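Local coordinates for nucleoporin NUP82 (Chaetomium thermophilum, PDB 5CWW), which probably serves as a structural component of the nuclear pore complex and as a docking point for transiently associated nuclear transport factors, at residues B[61-66]-B[108-113]; B[139-144]-B[159-164]; B[392-397]-B[426-431]; B[439-444]-B[471-476]. One frame throughout, in Å; residues are numbered along the deposited sequence.

How the contacts relate
All four contacts are antiparallel strand pairings in the N-terminal beta-propeller of the protein, each lying within one blade. Contacts 1 and 2 lie in consecutive blades, their centres about 12 Å apart, and they touch: T111 CG2 comes 3.6 Å from F160 CZ, and the W66 ring reaches P143. Contacts 3 and 4 share a single blade, 9 Å apart between centres, where strands 427-432 and 437-441 are neighbours; I428 N lies 2.9 Å from C440 O, a probable hydrogen bond. Contacts 1 and 4 sit on opposite sides of the chain's centre, with centres about 40 Å apart. Contact 4 alone borders another protein chain.

Contact 1: residues B[61-66]-B[108-113]; sequences GKQIRW and IIKTPV
I64 and I109 form the central pair of an antiparallel strand contact between the third and fourth strands of a propeller blade, 63-68 and 106-110. They are a hydrogen-bonded pair: I64 N donates to I109 O at 2.8 Å, almost straight at 174°, and I109 N returns a more bent bond to I64 O. Their side chains share a face, CB to CB at 4.0 Å. On the same face, T111 lays its methyl CG2 across the I64 chain at about a right angle, 3.9 Å from I64 CG1, while at the other end I109 CG1 touches W66 CB at 3.9 Å. The indole leads away, stacks on F57 and donates from NE1 to E55. The other face carries R65 beside I108. These two chains run the same way, and I108 CD1 rests 3.6 Å from R65 CG, near the plane of the guanidinium at its edge. Beyond the strand ends, T111 takes over from the backbone ladder. With OG1 between the backbone N and the carbonyl carbon (chi1 76°), its hydroxyl makes a short 2.5 Å bond to K62 O, approached from above the carbonyl plane. V113 CG2 meets K62 CB at 3.7 Å just past it. The pairing is thus apolar on the isoleucine face, uses the aliphatic part of a charged chain on the other, and is extended by one side-chain hydroxyl where the backbone hydrogen bonds stop.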
# COMPACT_ATOMS: atom_id res chain seq x y z
N GLY B 61 7.96 5.27 22.47
CA GLY B 61 7.49 6.63 22.59
C GLY B 61 8.13 7.52 21.54
O GLY B 61 7.99 7.27 20.34
N LYS B 62 8.85 8.54 21.98
CA LYS B 62 9.48 9.50 21.08
C LYS B 62 10.98 9.25 20.91
O LYS B 62 11.69 10.12 20.41
CB LYS B 62 9.24 10.93 21.57
CG LYS B 62 7.78 11.34 21.63
CD LYS B 62 7.64 12.79 22.09
CE LYS B 62 6.19 13.24 22.06
NZ LYS B 62 5.33 12.43 22.96
N GLN B 63 11.45 8.08 21.33
CA GLN B 63 12.86 7.74 21.21
C GLN B 63 13.06 6.35 20.63
O GLN B 63 12.18 5.49 20.72
CB GLN B 63 13.55 7.83 22.58
CG GLN B 63 13.04 6.83 23.60
CD GLN B 63 13.72 6.98 24.96
OE1 GLN B 63 14.34 8.00 25.24
NE2 GLN B 63 13.60 5.96 25.80
N ILE B 64 14.22 6.13 20.02
CA ILE B 64 14.59 4.84 19.46
C ILE B 64 15.77 4.25 20.24
O ILE B 64 16.83 4.87 20.33
CB ILE B 64 14.96 4.94 17.97
CG1 ILE B 64 13.83 5.60 17.18
CG2 ILE B 64 15.27 3.56 17.40
CD1 ILE B 64 14.20 5.94 15.74
N ARG B 65 15.57 3.07 20.80
CA ARG B 65 16.62 2.40 21.57
C ARG B 65 17.43 1.47 20.67
O ARG B 65 16.89 0.52 20.09
CB ARG B 65 16.02 1.65 22.76
CG ARG B 65 15.27 2.58 23.70
CD ARG B 65 14.69 1.86 24.89
NE ARG B 65 14.04 2.80 25.80
CZ ARG B 65 13.03 2.49 26.61
NH1 ARG B 65 12.55 1.26 26.65
NH2 ARG B 65 12.52 3.43 27.40
N TRP B 66 18.71 1.77 20.56
CA TRP B 66 19.62 1.08 19.64
C TRP B 66 20.51 0.09 20.39
O TRP B 66 21.08 0.43 21.42
CB TRP B 66 20.46 2.12 18.91
CG TRP B 66 21.42 1.57 17.91
CD1 TRP B 66 21.28 0.44 17.16
CD2 TRP B 66 22.69 2.13 17.54
NE1 TRP B 66 22.37 0.26 16.35
CE2 TRP B 66 23.25 1.29 16.57
CE3 TRP B 66 23.39 3.27 17.95
CZ2 TRP B 66 24.50 1.55 15.99
CZ3 TRP B 66 24.62 3.53 17.38
CH2 TRP B 66 25.16 2.67 16.41
N ILE B 108 20.97 5.21 23.24
CA ILE B 108 19.67 5.84 23.11
C ILE B 108 19.70 6.79 21.92
O ILE B 108 20.69 7.50 21.71
CB ILE B 108 19.26 6.60 24.40
CG1 ILE B 108 17.75 6.48 24.64
CG2 ILE B 108 19.68 8.07 24.36
CD1 ILE B 108 17.35 5.13 25.20
N ILE B 109 18.62 6.80 21.13
CA ILE B 109 18.47 7.73 20.02
C ILE B 109 17.26 8.62 20.25
O ILE B 109 16.13 8.22 19.98
CB ILE B 109 18.30 7.01 18.66
CG1 ILE B 109 19.29 5.84 18.51
CG2 ILE B 109 18.44 8.00 17.51
CD1 ILE B 109 20.73 6.26 18.48
N LYS B 110 17.50 9.82 20.76
CA LYS B 110 16.43 10.80 20.88
C LYS B 110 16.05 11.30 19.50
O LYS B 110 16.91 11.49 18.64
CB LYS B 110 16.84 11.96 21.79
CG LYS B 110 16.54 11.74 23.26
CD LYS B 110 15.04 11.74 23.53
CE LYS B 110 14.73 11.60 25.02
NZ LYS B 110 13.26 11.52 25.28
N THR B 111 14.75 11.50 19.28
CA THR B 111 14.23 11.90 17.98
C THR B 111 13.46 13.21 18.10
O THR B 111 13.07 13.61 19.20
CB THR B 111 13.31 10.83 17.39
OG1 THR B 111 12.04 10.87 18.05
CG2 THR B 111 13.91 9.44 17.54
N PRO B 112 13.24 13.90 16.97
CA PRO B 112 12.48 15.15 16.97
C PRO B 112 10.98 14.97 16.77
O PRO B 112 10.28 15.96 16.55
CB PRO B 112 13.10 15.91 15.80
CG PRO B 112 13.45 14.84 14.83
CD PRO B 112 13.86 13.64 15.66
N VAL B 113 10.48 13.74 16.84
CA VAL B 113 9.06 13.50 16.62
C VAL B 113 8.22 14.17 17.70
O VAL B 113 8.70 14.41 18.81
CB VAL B 113 8.72 11.99 16.58
CG1 VAL B 113 9.47 11.31 15.42
CG2 VAL B 113 9.03 11.32 17.92

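Contact 2: residues B[139-144]-B[159-164]; sequences ICILPD and KFWTLG
C140 sits over one face of the F160 ring in a sulfur-aromatic contact. Its SG lies 3.9 Å from the ring centroid and 24° off the normal, displaced toward the rim so that CZ is the nearest ring atom, and its CB makes a CH-pi contact with the same ring, closest to CE2 at 3.6 Å. With SG anti to the backbone N (chi1 -179°), the sulfur is carried past the ring centre to the CE1-CZ side, whereas CB keeps to the CE2 side. On the reverse face of the strand pair, I141 approaches the W161 indole at its edge: CG1 is 3.6 Å from W161 CD1, and the two side chains cross obliquely. I139 O lies in the plane of that indole, also at its edge, and the K159 chain folds over so that CE stands 3.8 Å above one face of the W161 ring, toward its rim. The backbone fixes these meetings through an antiparallel ladder joining the third and fourth strands of a four-stranded propeller blade. I139 N to W161 O and W161 N to I139 O are both 2.7 Å, each with a 170° angle at hydrogen, and I141 N continues to K159 O at 2.9 Å. C140 and F160 form the non-hydrogen-bonded pair between them. Further out, T111 and P112, in the loop leading from strand 106-110, touch the F160 ring, while F212 stacks on W161. I139 CG1 and L163 CD1, 4.3 Å apart, both belong to side chains that pack on L190 in strand 189-194 of the following blade.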
# COMPACT_ATOMS: atom_id res chain seq x y z
N ILE B 139 13.51 10.82 8.38
CA ILE B 139 14.54 9.91 7.89
C ILE B 139 15.78 10.04 8.77
O ILE B 139 16.39 11.10 8.84
CB ILE B 139 14.93 10.20 6.43
CG1 ILE B 139 13.68 10.22 5.54
CG2 ILE B 139 15.95 9.19 5.93
CD1 ILE B 139 12.89 8.93 5.54
N CYS B 140 16.13 8.95 9.44
CA CYS B 140 17.31 8.92 10.29
C CYS B 140 18.51 8.39 9.53
O CYS B 140 18.49 7.27 9.01
CB CYS B 140 17.06 8.07 11.53
SG CYS B 140 18.48 8.01 12.67
N ILE B 141 19.56 9.21 9.45
CA ILE B 141 20.84 8.76 8.92
C ILE B 141 21.51 7.92 9.99
O ILE B 141 22.05 8.46 10.96
CB ILE B 141 21.74 9.95 8.52
CG1 ILE B 141 20.96 10.95 7.66
CG2 ILE B 141 22.98 9.45 7.78
CD1 ILE B 141 20.29 10.34 6.44
N LEU B 142 21.46 6.61 9.82
CA LEU B 142 21.94 5.70 10.85
C LEU B 142 23.43 5.90 11.12
O LEU B 142 24.21 6.04 10.19
CB LEU B 142 21.65 4.25 10.45
CG LEU B 142 20.17 3.91 10.32
CD1 LEU B 142 19.98 2.48 9.83
CD2 LEU B 142 19.44 4.11 11.65
N PRO B 143 23.81 5.92 12.41
CA PRO B 143 25.21 6.22 12.75
C PRO B 143 26.14 5.03 12.61
O PRO B 143 25.68 3.90 12.44
CB PRO B 143 25.11 6.65 14.21
CG PRO B 143 23.99 5.82 14.74
CD PRO B 143 23.00 5.66 13.61
N ASP B 144 27.44 5.29 12.69
CA ASP B 144 28.44 4.23 12.66
C ASP B 144 28.22 3.31 13.85
O ASP B 144 27.87 3.76 14.94
CB ASP B 144 29.85 4.83 12.67
CG ASP B 144 30.90 3.87 12.16
OD1 ASP B 144 30.76 2.65 12.39
OD2 ASP B 144 31.86 4.33 11.52
N LYS B 159 21.77 12.27 12.65
CA LYS B 159 21.01 13.24 11.88
C LYS B 159 19.62 12.71 11.53
O LYS B 159 19.46 11.58 11.08
CB LYS B 159 21.76 13.60 10.59
CG LYS B 159 21.04 14.59 9.68
CD LYS B 159 20.82 15.93 10.37
CE LYS B 159 20.16 16.94 9.45
NZ LYS B 159 19.88 18.23 10.15
N PHE B 160 18.61 13.55 11.76
CA PHE B 160 17.23 13.26 11.38
C PHE B 160 16.76 14.28 10.34
O PHE B 160 16.91 15.48 10.55
CB PHE B 160 16.30 13.30 12.59
CG PHE B 160 16.35 12.06 13.44
CD1 PHE B 160 17.36 11.88 14.37
CD2 PHE B 160 15.37 11.08 13.31
CE1 PHE B 160 17.40 10.74 15.15
CE2 PHE B 160 15.41 9.94 14.10
CZ PHE B 160 16.43 9.77 15.01
N TRP B 161 16.22 13.79 9.24
CA TRP B 161 15.67 14.65 8.19
C TRP B 161 14.15 14.58 8.19
O TRP B 161 13.57 13.49 8.19
CB TRP B 161 16.20 14.24 6.82
CG TRP B 161 17.65 14.50 6.60
CD1 TRP B 161 18.70 13.74 7.02
CD2 TRP B 161 18.21 15.60 5.87
NE1 TRP B 161 19.88 14.31 6.62
CE2 TRP B 161 19.61 15.45 5.91
CE3 TRP B 161 17.67 16.70 5.20
CZ2 TRP B 161 20.48 16.36 5.30
CZ3 TRP B 161 18.53 17.60 4.60
CH2 TRP B 161 19.92 17.42 4.65
N THR B 162 13.51 15.74 8.19
CA THR B 162 12.06 15.80 8.05
C THR B 162 11.68 15.52 6.60
O THR B 162 12.24 16.12 5.68
CB THR B 162 11.50 17.17 8.47
OG1 THR B 162 11.81 17.41 9.85
CG2 THR B 162 9.99 17.23 8.28
N LEU B 163 10.72 14.62 6.40
CA LEU B 163 10.25 14.27 5.07
C LEU B 163 8.91 14.93 4.80
O LEU B 163 7.92 14.66 5.49
CB LEU B 163 10.13 12.75 4.92
CG LEU B 163 9.94 12.23 3.50
CD1 LEU B 163 11.24 12.34 2.70
CD2 LEU B 163 9.43 10.80 3.50
N GLY B 164 8.88 15.81 3.80
CA GLY B 164 7.67 16.54 3.45
C GLY B 164 7.10 17.32 4.62
O GLY B 164 6.04 16.98 5.13

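Contact 3: residues B[392-397]-B[426-431]; sequences IYVIGE and NIICLL
N426 reaches from the strand 427-432 side of the pairing to the end of strand 389-395 and the turn after it. Its CB lies 4.1 Å from I395 O; CG, anti to the carbonyl carbon (chi1 -57°), is brought to 3.8 Å from E397 N; and OD1 accepts the E397 N-H at 2.9 Å. This donor stands above the amide plane, 44° out of it. OD1 also lies 3.4 Å from G396 CA, and the E397 carboxylate is turned 80° against the amide. On the far branch, ND2 donates to D442 OD2, just past strand 437-441. The antiparallel blade ladder then runs on through the pairs I395-I427 and Y393-C429. C429 SG meets the Y393 ring at its edge, 4.2 Å from CD2, while Y393 OH bonds to P499 O. On the opposite face I392 lies beside I428 and L430, and V394 beside I428, with I392 CG1 at 3.8 Å from L430 CD2, and W273 packs against I392, V394 and I428. With OD1 and ND2 both bonded, the buried N426 amide is satisfied at both ends and its flip is fixed, and the nearby D442 carboxylate would probably polarise it.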
# COMPACT_ATOMS: atom_id res chain seq x y z
N ILE B 392 -1.25 -6.13 3.58
CA ILE B 392 -1.03 -6.83 2.32
C ILE B 392 0.44 -7.21 2.23
O ILE B 392 1.31 -6.43 2.61
CB ILE B 392 -1.45 -5.98 1.10
CG1 ILE B 392 -1.24 -6.77 -0.19
CG2 ILE B 392 -0.69 -4.65 1.08
CD1 ILE B 392 -1.87 -6.13 -1.41
N TYR B 393 0.70 -8.41 1.73
CA TYR B 393 2.06 -8.92 1.60
C TYR B 393 2.18 -9.72 0.31
O TYR B 393 1.47 -10.71 0.12
CB TYR B 393 2.44 -9.78 2.80
CG TYR B 393 3.77 -10.48 2.66
CD1 TYR B 393 4.96 -9.77 2.75
CD2 TYR B 393 3.83 -11.85 2.45
CE1 TYR B 393 6.18 -10.41 2.62
CE2 TYR B 393 5.05 -12.50 2.33
CZ TYR B 393 6.22 -11.77 2.41
OH TYR B 393 7.43 -12.41 2.29
N VAL B 394 3.05 -9.27 -0.58
CA VAL B 394 3.16 -9.85 -1.91
C VAL B 394 4.51 -10.50 -2.14
O VAL B 394 5.56 -9.87 -1.98
CB VAL B 394 2.93 -8.80 -3.00
CG1 VAL B 394 2.97 -9.43 -4.39
CG2 VAL B 394 1.59 -8.11 -2.78
N ILE B 395 4.48 -11.78 -2.51
CA ILE B 395 5.68 -12.50 -2.89
C ILE B 395 5.76 -12.48 -4.41
O ILE B 395 4.97 -13.14 -5.09
CB ILE B 395 5.67 -13.94 -2.37
CG1 ILE B 395 5.42 -13.95 -0.86
CG2 ILE B 395 6.99 -14.63 -2.68
CD1 ILE B 395 5.05 -15.30 -0.30
N GLY B 396 6.72 -11.73 -4.94
CA GLY B 396 6.83 -11.56 -6.38
C GLY B 396 7.22 -12.85 -7.08
O GLY B 396 7.92 -13.69 -6.51
N GLU B 397 6.77 -12.99 -8.32
CA GLU B 397 7.21 -14.08 -9.17
C GLU B 397 8.73 -14.08 -9.24
O GLU B 397 9.35 -13.01 -9.19
CB GLU B 397 6.62 -13.94 -10.58
CG GLU B 397 6.91 -12.59 -11.23
CD GLU B 397 6.72 -12.60 -12.73
OE1 GLU B 397 7.19 -13.56 -13.38
OE2 GLU B 397 6.11 -11.65 -13.25
N ASN B 426 3.18 -14.30 -8.99
CA ASN B 426 3.00 -13.45 -7.83
C ASN B 426 2.01 -14.09 -6.87
O ASN B 426 0.99 -14.64 -7.29
CB ASN B 426 2.52 -12.05 -8.23
CG ASN B 426 3.45 -11.37 -9.21
OD1 ASN B 426 4.63 -11.14 -8.91
ND2 ASN B 426 2.93 -11.02 -10.38
N ILE B 427 2.32 -14.04 -5.58
CA ILE B 427 1.41 -14.48 -4.55
C ILE B 427 1.00 -13.28 -3.71
O ILE B 427 1.85 -12.63 -3.08
CB ILE B 427 2.03 -15.57 -3.65
CG1 ILE B 427 2.56 -16.72 -4.50
CG2 ILE B 427 0.99 -16.08 -2.65
CD1 ILE B 427 3.30 -17.80 -3.72
N ILE B 428 -0.29 -12.97 -3.73
CA ILE B 428 -0.81 -11.83 -3.00
C ILE B 428 -1.50 -12.32 -1.73
O ILE B 428 -2.50 -13.04 -1.79
CB ILE B 428 -1.80 -11.01 -3.86
CG1 ILE B 428 -1.06 -10.33 -5.03
CG2 ILE B 428 -2.47 -9.91 -3.04
CD1 ILE B 428 -0.73 -11.24 -6.19
N CYS B 429 -0.93 -11.95 -0.59
CA CYS B 429 -1.44 -12.36 0.71
C CYS B 429 -2.17 -11.18 1.36
O CYS B 429 -1.65 -10.07 1.40
CB CYS B 429 -0.31 -12.86 1.60
SG CYS B 429 0.71 -14.15 0.84
N LEU B 430 -3.38 -11.44 1.85
CA LEU B 430 -4.25 -10.39 2.38
C LEU B 430 -4.65 -10.71 3.82
O LEU B 430 -5.11 -11.80 4.12
CB LEU B 430 -5.50 -10.24 1.52
CG LEU B 430 -5.27 -10.07 0.01
CD1 LEU B 430 -6.60 -10.11 -0.73
CD2 LEU B 430 -4.52 -8.78 -0.28
N LEU B 431 -4.48 -9.72 4.70
CA LEU B 431 -4.76 -9.88 6.12
C LEU B 431 -5.96 -9.02 6.53
O LEU B 431 -5.94 -7.80 6.39
CB LEU B 431 -3.52 -9.51 6.94
CG LEU B 431 -3.50 -9.73 8.45
CD1 LEU B 431 -3.93 -11.15 8.82
CD2 LEU B 431 -2.09 -9.46 8.96

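Contact 4: residues B[439-444]-B[471-476]; sequences ICLDID and LTFQTF
I439 faces both F473 and Q474, a classic beta bulge in the antiparallel pairing of strands 437-441 and 469-476 within one propeller blade. The extra residue, F473, takes nearly helical backbone angles and brings its side chain to the face that holds I439, L441 and L471. There F473 and L441 lie side by side and point the same way, L441 CD1 touching F473 CB at 4.1 Å. The phenyl group, with CG anti to the backbone N (chi1 164°), stacks on W518; I439 CG2 approaches its CD2 obliquely at 4.3 Å. The I439 chain has its other branch, CG1, slanting against the F476 ring, 4.2 Å from CE2, and F476 in turn makes a cation-pi contact with R549. At the other end of the pairing I443 runs slantwise over L471: CG1 sits 3.6 Å from L471 CB, and CG1 and CD1 both touch L471 CD2. L441 and L471 exchange two backbone bonds, which restore the regular register beyond the bulge. C440 and T472 turn to the reverse face, where T472 OG1 bonds to D376 O. The contact also reaches the protein surface that receives a partner: T475 and F476 pair in a parallel beta ladder with a strand of another protein chain, whose apolar side chains pack on L441, I443 and L471. In the bulge itself, I439 O grips two donors, F473 N at 2.8 Å nearly along the C=O axis and Q474 N at 3.3 Å in the carbonyl plane, on a lone pair.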
# COMPACT_ATOMS: atom_id res chain seq x y z
N ILE B 439 -4.73 -16.27 0.63
CA ILE B 439 -3.61 -16.48 -0.29
C ILE B 439 -4.14 -16.53 -1.71
O ILE B 439 -4.87 -17.44 -2.09
CB ILE B 439 -2.85 -17.79 0.03
CG1 ILE B 439 -2.46 -17.84 1.51
CG2 ILE B 439 -1.62 -17.92 -0.87
CD1 ILE B 439 -1.59 -16.68 1.97
N CYS B 440 -3.76 -15.53 -2.50
CA CYS B 440 -4.22 -15.41 -3.88
C CYS B 440 -3.07 -15.57 -4.86
O CYS B 440 -1.94 -15.15 -4.58
CB CYS B 440 -4.90 -14.06 -4.10
SG CYS B 440 -6.22 -13.72 -2.91
N LEU B 441 -3.36 -16.16 -6.01
CA LEU B 441 -2.37 -16.36 -7.06
C LEU B 441 -2.69 -15.47 -8.25
O LEU B 441 -3.83 -15.40 -8.70
CB LEU B 441 -2.31 -17.82 -7.48
CG LEU B 441 -1.98 -18.83 -6.39
CD1 LEU B 441 -2.18 -20.25 -6.91
CD2 LEU B 441 -0.56 -18.64 -5.88
N ASP B 442 -1.66 -14.80 -8.76
CA ASP B 442 -1.80 -13.96 -9.94
C ASP B 442 -1.65 -14.80 -11.20
O ASP B 442 -0.58 -14.87 -11.80
CB ASP B 442 -0.77 -12.83 -9.92
CG ASP B 442 -0.90 -11.90 -11.11
OD1 ASP B 442 -1.96 -11.92 -11.77
OD2 ASP B 442 0.06 -11.14 -11.37
N ILE B 443 -2.75 -15.45 -11.59
CA ILE B 443 -2.77 -16.34 -12.74
C ILE B 443 -2.59 -15.59 -14.05
O ILE B 443 -1.93 -16.06 -14.97
CB ILE B 443 -4.10 -17.13 -12.81
CG1 ILE B 443 -4.34 -17.88 -11.49
CG2 ILE B 443 -4.11 -18.10 -13.99
CD1 ILE B 443 -3.24 -18.86 -11.11
N ASP B 444 -3.19 -14.41 -14.14
CA ASP B 444 -3.19 -13.64 -15.38
C ASP B 444 -1.87 -12.89 -15.57
O ASP B 444 -1.41 -12.71 -16.69
CB ASP B 444 -4.37 -12.67 -15.40
CG ASP B 444 -5.71 -13.39 -15.48
OD1 ASP B 444 -5.76 -14.48 -16.09
OD2 ASP B 444 -6.70 -12.86 -14.94
N LEU B 471 -6.75 -15.33 -8.30
CA LEU B 471 -7.31 -16.63 -7.94
C LEU B 471 -7.13 -16.89 -6.45
O LEU B 471 -6.01 -17.05 -5.98
CB LEU B 471 -6.66 -17.75 -8.76
CG LEU B 471 -7.02 -19.19 -8.36
CD1 LEU B 471 -8.52 -19.43 -8.46
CD2 LEU B 471 -6.26 -20.18 -9.23
N THR B 472 -8.24 -16.94 -5.72
CA THR B 472 -8.19 -17.27 -4.31
C THR B 472 -7.83 -18.75 -4.16
O THR B 472 -8.61 -19.62 -4.52
CB THR B 472 -9.53 -17.00 -3.60
OG1 THR B 472 -9.97 -15.67 -3.91
CG2 THR B 472 -9.38 -17.14 -2.09
N PHE B 473 -6.63 -19.01 -3.65
CA PHE B 473 -6.17 -20.38 -3.48
C PHE B 473 -6.58 -20.95 -2.13
O PHE B 473 -6.99 -22.10 -2.03
CB PHE B 473 -4.65 -20.46 -3.64
CG PHE B 473 -4.07 -21.74 -3.11
CD1 PHE B 473 -4.27 -22.94 -3.77
CD2 PHE B 473 -3.35 -21.75 -1.93
CE1 PHE B 473 -3.75 -24.12 -3.28
CE2 PHE B 473 -2.82 -22.92 -1.43
CZ PHE B 473 -3.02 -24.11 -2.10
N GLN B 474 -6.46 -20.13 -1.10
CA GLN B 474 -6.73 -20.58 0.26
C GLN B 474 -7.08 -19.41 1.18
O GLN B 474 -6.59 -18.30 1.02
CB GLN B 474 -5.51 -21.34 0.80
CG GLN B 474 -5.68 -21.89 2.20
CD GLN B 474 -4.49 -22.70 2.65
OE1 GLN B 474 -3.41 -22.61 2.06
NE2 GLN B 474 -4.67 -23.50 3.69
N THR B 475 -7.95 -19.69 2.15
CA THR B 475 -8.35 -18.71 3.15
C THR B 475 -8.42 -19.40 4.50
O THR B 475 -9.05 -20.45 4.63
CB THR B 475 -9.72 -18.08 2.82
OG1 THR B 475 -9.73 -17.60 1.47
CG2 THR B 475 -10.04 -16.94 3.78
N PHE B 476 -7.78 -18.83 5.52
CA PHE B 476 -7.81 -19.42 6.85
C PHE B 476 -7.71 -18.39 7.96
O PHE B 476 -7.07 -17.35 7.80
CB PHE B 476 -6.69 -20.46 6.99
CG PHE B 476 -5.31 -19.90 6.71
CD1 PHE B 476 -4.59 -19.28 7.72
CD2 PHE B 476 -4.74 -20.02 5.46
CE1 PHE B 476 -3.33 -18.78 7.47
CE2 PHE B 476 -3.48 -19.52 5.20
CZ PHE B 476 -2.77 -18.90 6.21